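Local coordinates for MHC class I-like protein MILL2 (Mus musculus, PDB 6A97), which binds heparan sulfate proteoglycans on the surface of fibroblasts and belongs to the MHC class I family, at residues I46-E50 against E51-K55. Residues are numbered along the deposited sequence; the frame is centred on the assembly and turned at random.
Sequences IYVDE and ELFLK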
# COMPACT_ATOMS: atom_id res chain seq x y z
N ILE A 46 4.24 -17.72 -20.57
CA ILE A 46 4.54 -16.39 -21.07
C ILE A 46 3.69 -15.33 -20.38
O ILE A 46 2.45 -15.43 -20.37
CB ILE A 46 4.31 -16.31 -22.59
CG1 ILE A 46 5.31 -17.20 -23.32
CG2 ILE A 46 4.43 -14.89 -23.08
CD1 ILE A 46 5.25 -17.05 -24.82
N TYR A 47 4.35 -14.34 -19.80
CA TYR A 47 3.69 -13.26 -19.08
C TYR A 47 3.85 -11.92 -19.79
O TYR A 47 4.96 -11.52 -20.13
CB TYR A 47 4.24 -13.14 -17.66
CG TYR A 47 4.00 -14.37 -16.81
CD1 TYR A 47 2.94 -14.42 -15.91
CD2 TYR A 47 4.83 -15.49 -16.92
CE1 TYR A 47 2.72 -15.54 -15.14
CE2 TYR A 47 4.61 -16.62 -16.16
CZ TYR A 47 3.54 -16.63 -15.27
OH TYR A 47 3.31 -17.74 -14.51
N VAL A 48 2.73 -11.23 -20.00
CA VAL A 48 2.77 -9.85 -20.47
C VAL A 48 2.29 -8.94 -19.35
O VAL A 48 1.16 -9.08 -18.87
CB VAL A 48 1.89 -9.64 -21.72
CG1 VAL A 48 2.13 -8.25 -22.29
CG2 VAL A 48 2.19 -10.70 -22.76
N ASP A 49 3.17 -8.02 -18.93
CA ASP A 49 2.88 -7.10 -17.84
C ASP A 49 2.44 -7.87 -16.60
O ASP A 49 1.46 -7.51 -15.94
CB ASP A 49 1.82 -6.08 -18.26
CG ASP A 49 2.29 -5.21 -19.42
OD1 ASP A 49 3.52 -5.06 -19.59
OD2 ASP A 49 1.43 -4.69 -20.16
N GLU A 50 3.18 -8.94 -16.31
CA GLU A 50 2.97 -9.82 -15.15
C GLU A 50 1.72 -10.71 -15.24
O GLU A 50 1.45 -11.48 -14.32
CB GLU A 50 2.93 -9.01 -13.84
CG GLU A 50 4.01 -7.94 -13.71
CD GLU A 50 5.40 -8.51 -13.75
OE1 GLU A 50 6.30 -7.86 -14.32
OE2 GLU A 50 5.61 -9.62 -13.20
N GLU A 51 0.97 -10.61 -16.33
CA GLU A 51 -0.22 -11.46 -16.49
C GLU A 51 0.04 -12.64 -17.44
O GLU A 51 0.54 -12.46 -18.55
CB GLU A 51 -1.40 -10.64 -17.01
CG GLU A 51 -1.80 -9.51 -16.08
CD GLU A 51 -2.06 -9.99 -14.66
OE1 GLU A 51 -1.35 -9.54 -13.74
OE2 GLU A 51 -2.97 -10.83 -14.48
N LEU A 52 -0.31 -13.84 -16.98
CA LEU A 52 -0.12 -15.04 -17.77
C LEU A 52 -0.91 -14.92 -19.07
O LEU A 52 -2.10 -14.64 -19.06
CB LEU A 52 -0.53 -16.28 -16.98
CG LEU A 52 -0.40 -17.61 -17.73
CD1 LEU A 52 1.05 -17.88 -18.12
CD2 LEU A 52 -0.95 -18.76 -16.90
N PHE A 53 -0.21 -15.12 -20.18
CA PHE A 53 -0.80 -14.89 -21.49
C PHE A 53 -0.85 -16.17 -22.31
O PHE A 53 -1.87 -16.51 -22.91
CB PHE A 53 -0.00 -13.80 -22.22
CG PHE A 53 -0.47 -13.54 -23.63
CD1 PHE A 53 -1.81 -13.31 -23.90
CD2 PHE A 53 0.43 -13.52 -24.68
CE1 PHE A 53 -2.24 -13.07 -25.19
CE2 PHE A 53 0.01 -13.28 -25.97
CZ PHE A 53 -1.33 -13.06 -26.23
N LEU A 54 0.26 -16.90 -22.32
CA LEU A 54 0.33 -18.12 -23.11
C LEU A 54 1.03 -19.21 -22.32
O LEU A 54 1.87 -18.93 -21.46
CB LEU A 54 1.07 -17.88 -24.43
CG LEU A 54 0.40 -17.00 -25.48
CD1 LEU A 54 1.41 -16.60 -26.56
CD2 LEU A 54 -0.78 -17.74 -26.09
N LYS A 55 0.69 -20.45 -22.63
CA LYS A 55 1.35 -21.59 -22.03
C LYS A 55 1.60 -22.68 -23.07
O LYS A 55 0.73 -22.97 -23.89
CB LYS A 55 0.52 -22.20 -20.89
CG LYS A 55 1.02 -23.59 -20.52
CD LYS A 55 0.21 -24.27 -19.47
CE LYS A 55 -1.02 -24.93 -20.04
NZ LYS A 55 -1.60 -25.86 -19.04
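The tight hairpin between strands 42-48 and 51-57, in the alpha-1 half of the MHC class I platform, pairs V48 with E51 across a type I' turn and I46 with L54 at a classic beta bulge, where F53 and L54 both face I46. The turn is identified by the positive phi of both D49 and E50 and by reciprocal backbone bonds: V48 N to E51 O at 2.9 Å and E51 N to V48 O at 3.0 Å. The bulge shows in the double use of I46 O, which takes F53 N at 2.7 Å, nearly along the C=O axis, and the longer bond from L54 N at 3.3 Å. I46 N returns a bond to L54 O, closing the far pair.

On one face Y47 meets L52 at a non-hydrogen-bonded position. L52 CD1 sits over the tyrosine ring, 4.2 Å from its centroid and 17° off the normal, a CH-pi contact, while Y47 CE1 lies 3.8 Å from L52 CB. With CG anti to the backbone N (chi1 179°), L52 carries its branch across the ring. On the other face I46 CB packs against L54 CB, and V48 CG2 touches F53 CB at 3.8 Å, these two side chains running alongside each other. F53 continues into an edge-to-face pairing with Y189 of helix 171-193; helix 75-96 also covers I46 and L54.

The turn reaches the alpha-3 domain through E51: OE2 is hydrogen-bonded to Y260 OH and OE1 forms a salt bridge with R229 NE. D49 OD2 and OD1 hydrogen-bond to H23 ND1 and T24 N. Backbone bonds thus set the register and accommodate the extra residue, whereas the side-chain contacts between the strands are apolar and the carboxylates of D49 and E51 find polar partners beyond the hairpin.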